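Local coordinates for beta-galacturonidase (Eisenbergiella tayi, PDB 6NCW), which hydrolyses beta-galacturonides, probably as a retaining glycoside hydrolase of family 2, in a human gut bacterium, at residues G180-K192 and P228-A240. Residues are numbered along the deposited sequence; the frame is centred on the assembly and turned at random.
Sequences GRLDGSVEVEIGK and PVLYLITAVLRTA
Ser185 and Arg238, Glu187 and Val236, and Glu189 and Thr234 are the hydrogen-bonded pairs of two antiparallel strands in the immunoglobulin-like beta-sandwich of this family 2 glycosidase, a worked example of how one sheet divides core from surface. Each pair exchanges two backbone bonds, Thr234 N reaching Glu189 O at 2.7 Å. In the intervening non-hydrogen-bonded pairs, Val186 with Leu237, Val188 with Ala235 and Ile190 with Ile233, the side chains turn to the inner face, where strands 150-162 and 165-176 of the sandwich pack against most of them.

Ile233 can be followed outward. Its CB lies near Glu189 O and Ile190 CG1. With CG1 anti to the backbone N (chi1 -178°), the chain runs alongside Ile190, CG1 meeting Ile190 CG1 at 3.7 Å. The tip, CD1, touches two residues of the partner strand, 3.8 Å from Ile190 CG1 and 4.0 Å from Val188 CG1; the Ile233 side chain also touches Ile155 and Phe157 of strand 150-162. Further along, Val186 divides its branches: CG1 touches Ala235 CB, whereas CG2 is 3.6 Å from Leu237 CD1.

The other face is largely polar and partly exposed, though Val236 on it meets Ile10. There Glu187 and Arg238 extend side by side, their carboxylate and guanidinium planes 54° apart, but Glu187 OE2 stays 4.2 Å from Arg238 NE, too far for a salt bridge, so any attraction is probably modest.

Where strand 182-190 ends, Ile190 CG2 packs on Tyr231 CB, and Gly191 CA sits at the edge of the Tyr231 ring, whose hydroxyl bonds to Glu221 N. Leu232 O closes the pairing as a double acceptor, taking Gly191 N at 2.7 Å and a hydrogen from a water that itself accepts from Lys192 N.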
loop_
_atom_site.group_PDB
_atom_site.type_symbol
_atom_site.label_atom_id
_atom_site.label_comp_id
_atom_site.label_asym_id
_atom_site.label_seq_id
_atom_site.Cartn_x
_atom_site.Cartn_y
_atom_site.Cartn_z
ATOM N N GLY A 180 37.707 -7.171 55.313
ATOM C CA GLY A 180 37.889 -6.409 56.527
ATOM C C GLY A 180 37.040 -5.149 56.599
ATOM O O GLY A 180 36.520 -4.662 55.596
ATOM N N ARG A 181 36.905 -4.634 57.823
ATOM C CA ARG A 181 36.219 -3.371 58.067
ATOM C C ARG A 181 36.853 -2.254 57.240
ATOM O O ARG A 181 38.056 -2.262 56.973
ATOM C CB ARG A 181 36.271 -3.040 59.564
ATOM C CG ARG A 181 35.635 -1.720 59.986
ATOM C CD ARG A 181 35.751 -1.512 61.496
ATOM N NE ARG A 181 35.318 -0.175 61.907
ATOM C CZ ARG A 181 36.106 0.898 61.928
ATOM N NH1 ARG A 181 37.376 0.796 61.557
ATOM N NH2 ARG A 181 35.625 2.076 62.316
ATOM N N LEU A 182 36.028 -1.290 56.818
ATOM C CA LEU A 182 36.472 -0.213 55.942
ATOM C C LEU A 182 35.981 1.137 56.458
ATOM O O LEU A 182 34.864 1.243 56.969
ATOM C CB LEU A 182 35.980 -0.450 54.507
ATOM C CG LEU A 182 36.817 0.154 53.379
ATOM C CD1 LEU A 182 37.205 -0.916 52.353
ATOM C CD2 LEU A 182 36.058 1.303 52.719
ATOM N N ASP A 183 36.823 2.160 56.321
ATOM C CA ASP A 183 36.546 3.514 56.792
ATOM C C ASP A 183 36.738 4.498 55.653
ATOM O O ASP A 183 37.532 4.265 54.738
ATOM C CB ASP A 183 37.482 3.965 57.941
ATOM C CG ASP A 183 37.305 3.155 59.206
ATOM O OD1 ASP A 183 36.151 2.793 59.531
ATOM O OD2 ASP A 183 38.328 2.889 59.878
ATOM N N GLY A 184 36.038 5.619 55.743
ATOM C CA GLY A 184 36.182 6.666 54.756
ATOM C C GLY A 184 35.029 7.643 54.859
ATOM O O GLY A 184 34.266 7.635 55.826
ATOM N N SER A 185 34.921 8.485 53.833
ATOM C CA SER A 185 33.834 9.445 53.754
ATOM C C SER A 185 33.317 9.510 52.318
ATOM O O SER A 185 33.961 9.030 51.378
ATOM C CB SER A 185 34.272 10.834 54.247
ATOM O OG SER A 185 35.126 11.488 53.316
ATOM N N VAL A 186 32.131 10.093 52.156
ATOM C CA VAL A 186 31.574 10.377 50.841
ATOM C C VAL A 186 31.268 11.865 50.768
ATOM O O VAL A 186 30.555 12.401 51.625
ATOM C CB VAL A 186 30.321 9.533 50.555
ATOM C CG1 VAL A 186 29.620 10.043 49.308
ATOM C CG2 VAL A 186 30.718 8.093 50.369
ATOM N N GLU A 187 31.820 12.530 49.752
ATOM C CA GLU A 187 31.591 13.948 49.517
ATOM C C GLU A 187 30.597 14.132 48.369
ATOM O O GLU A 187 30.792 13.585 47.279
ATOM C CB GLU A 187 32.905 14.665 49.198
ATOM C CG GLU A 187 32.706 16.146 48.909
ATOM C CD GLU A 187 34.005 16.921 48.757
ATOM O OE1 GLU A 187 33.955 18.174 48.823
ATOM O OE2 GLU A 187 35.065 16.280 48.567
ATOM N N VAL A 188 29.561 14.936 48.604
ATOM C CA VAL A 188 28.415 15.049 47.700
ATOM C C VAL A 188 28.286 16.499 47.259
ATOM O O VAL A 188 28.155 17.402 48.098
ATOM C CB VAL A 188 27.110 14.572 48.362
ATOM C CG1 VAL A 188 25.929 14.789 47.416
ATOM C CG2 VAL A 188 27.202 13.125 48.770
ATOM N N GLU A 189 28.314 16.721 45.947
ATOM C CA GLU A 189 28.089 18.036 45.364
ATOM C C GLU A 189 26.948 17.969 44.360
ATOM O O GLU A 189 26.800 16.975 43.639
ATOM C CB GLU A 189 29.354 18.561 44.691
ATOM C CG GLU A 189 30.555 18.607 45.639
ATOM C CD GLU A 189 31.646 19.572 45.193
ATOM O OE1 GLU A 189 32.447 20.005 46.061
ATOM O OE2 GLU A 189 31.702 19.897 43.982
ATOM N N ILE A 190 26.141 19.026 44.319
ATOM C CA ILE A 190 25.032 19.140 43.378
ATOM C C ILE A 190 25.280 20.380 42.533
ATOM O O ILE A 190 25.206 21.507 43.036
ATOM C CB ILE A 190 23.670 19.213 44.085
ATOM C CG1 ILE A 190 23.481 18.005 44.993
ATOM C CG2 ILE A 190 22.548 19.297 43.060
ATOM C CD1 ILE A 190 22.231 18.070 45.808
ATOM N N GLY A 191 25.569 20.176 41.253
ATOM C CA GLY A 191 25.861 21.284 40.364
ATOM C C GLY A 191 27.017 22.143 40.828
ATOM O O GLY A 191 26.958 23.373 40.710
ATOM N N LYS A 192 28.065 21.523 41.368
ATOM C CA LYS A 192 29.248 22.190 41.909
ATOM C C LYS A 192 28.976 22.976 43.194
ATOM O O LYS A 192 29.901 23.606 43.715
ATOM C CB LYS A 192 29.912 23.129 40.889
ATOM C CG LYS A 192 30.472 22.420 39.663
ATOM C CD LYS A 192 31.368 21.247 40.059
ATOM C CE LYS A 192 32.653 21.240 39.241
ATOM N NZ LYS A 192 32.394 21.567 37.809
ATOM N N PRO A 228 13.071 22.694 31.962
ATOM C CA PRO A 228 13.604 21.457 32.578
ATOM C C PRO A 228 15.057 21.576 33.025
ATOM O O PRO A 228 15.969 20.958 32.460
ATOM C CB PRO A 228 13.413 20.424 31.459
ATOM C CG PRO A 228 13.502 21.214 30.204
ATOM C CD PRO A 228 12.910 22.568 30.499
ATOM N N VAL A 229 15.289 22.362 34.082
ATOM C CA VAL A 229 16.640 22.551 34.607
ATOM C C VAL A 229 17.096 21.291 35.330
ATOM O O VAL A 229 16.380 20.756 36.183
ATOM C CB VAL A 229 16.681 23.762 35.555
ATOM C CG1 VAL A 229 18.041 23.877 36.222
ATOM C CG2 VAL A 229 16.304 25.028 34.818
ATOM N N LEU A 230 18.296 20.816 34.995
ATOM C CA LEU A 230 18.881 19.630 35.600
ATOM C C LEU A 230 20.205 19.982 36.273
ATOM O O LEU A 230 20.892 20.929 35.880
ATOM C CB LEU A 230 19.123 18.518 34.552
ATOM C CG LEU A 230 17.899 18.048 33.761
ATOM C CD1 LEU A 230 18.296 17.080 32.643
ATOM C CD2 LEU A 230 16.928 17.405 34.721
ATOM N N TYR A 231 20.569 19.196 37.279
ATOM C CA TYR A 231 21.851 19.335 37.949
ATOM C C TYR A 231 22.555 17.993 38.022
ATOM O O TYR A 231 21.926 16.971 38.298
ATOM C CB TYR A 231 21.682 19.873 39.367
ATOM C CG TYR A 231 21.118 21.267 39.449
ATOM C CD1 TYR A 231 21.953 22.369 39.430
ATOM C CD2 TYR A 231 19.755 21.478 39.558
ATOM C CE1 TYR A 231 21.445 23.653 39.515
ATOM C CE2 TYR A 231 19.229 22.752 39.640
ATOM C CZ TYR A 231 20.086 23.841 39.630
ATOM O OH TYR A 231 19.586 25.116 39.722
ATOM N N LEU A 232 23.872 18.000 37.835
ATOM C CA LEU A 232 24.651 16.809 38.141
ATOM C C LEU A 232 24.877 16.725 39.645
ATOM O O LEU A 232 25.292 17.706 40.274
ATOM C CB LEU A 232 25.988 16.830 37.402
ATOM C CG LEU A 232 25.897 16.942 35.882
ATOM C CD1 LEU A 232 27.214 17.402 35.302
ATOM C CD2 LEU A 232 25.495 15.598 35.309
ATOM N N ILE A 233 24.584 15.567 40.229
ATOM C CA ILE A 233 24.918 15.282 41.616
ATOM C C ILE A 233 26.101 14.331 41.599
ATOM O O ILE A 233 26.091 13.325 40.878
ATOM C CB ILE A 233 23.720 14.720 42.413
ATOM C CG1 ILE A 233 24.105 14.485 43.869
ATOM C CG2 ILE A 233 23.160 13.425 41.805
ATOM C CD1 ILE A 233 22.916 14.217 44.776
ATOM N N THR A 234 27.150 14.681 42.346
ATOM C CA THR A 234 28.384 13.906 42.369
ATOM C C THR A 234 28.666 13.398 43.777
ATOM O O THR A 234 28.581 14.154 44.752
ATOM C CB THR A 234 29.564 14.741 41.869
ATOM O OG1 THR A 234 29.230 15.303 40.593
ATOM C CG2 THR A 234 30.794 13.866 41.713
ATOM N N ALA A 235 29.017 12.125 43.880
ATOM C CA ALA A 235 29.450 11.545 45.139
ATOM C C ALA A 235 30.835 10.946 44.943
ATOM O O ALA A 235 31.019 10.070 44.090
ATOM C CB ALA A 235 28.460 10.489 45.633
ATOM N N VAL A 236 31.809 11.415 45.724
ATOM C CA VAL A 236 33.171 10.887 45.675
ATOM C C VAL A 236 33.448 10.159 46.986
ATOM O O VAL A 236 33.347 10.749 48.069
ATOM C CB VAL A 236 34.204 11.990 45.400
ATOM C CG1 VAL A 236 35.624 11.409 45.378
ATOM C CG2 VAL A 236 33.895 12.675 44.069
ATOM N N LEU A 237 33.741 8.868 46.889
ATOM C CA LEU A 237 34.138 8.063 48.032
ATOM C C LEU A 237 35.652 8.149 48.207
ATOM O O LEU A 237 36.405 7.948 47.245
ATOM C CB LEU A 237 33.707 6.611 47.838
ATOM C CG LEU A 237 34.180 5.574 48.864
ATOM C CD1 LEU A 237 33.475 5.710 50.201
ATOM C CD2 LEU A 237 33.992 4.163 48.305
ATOM N N ARG A 238 36.088 8.472 49.428
ATOM C CA ARG A 238 37.502 8.501 49.796
ATOM C C ARG A 238 37.739 7.558 50.964
ATOM O O ARG A 238 37.067 7.664 51.993
ATOM C CB ARG A 238 37.956 9.909 50.176
ATOM C CG ARG A 238 38.029 10.855 48.998
ATOM C CD ARG A 238 38.300 12.282 49.445
ATOM N NE ARG A 238 37.952 13.237 48.393
ATOM C CZ ARG A 238 38.800 13.674 47.468
ATOM N NH1 ARG A 238 40.061 13.252 47.467
ATOM N NH2 ARG A 238 38.388 14.537 46.550
ATOM N N THR A 239 38.693 6.637 50.797
ATOM C CA THR A 239 39.157 5.734 51.840
ATOM C C THR A 239 40.595 6.099 52.226
ATOM O O THR A 239 41.035 7.242 52.023
ATOM C CB THR A 239 39.042 4.279 51.362
ATOM O OG1 THR A 239 39.954 4.061 50.275
ATOM C CG2 THR A 239 37.627 3.962 50.910
ATOM N N ALA A 240 41.327 5.124 52.768
ATOM C CA ALA A 240 42.760 5.267 53.025
ATOM C C ALA A 240 43.575 5.166 51.729
ATOM O O ALA A 240 44.245 6.119 51.315
ATOM C CB ALA A 240 43.215 4.222 54.002
HETATM O O HOH W 1 27.994 18.632 41.171
#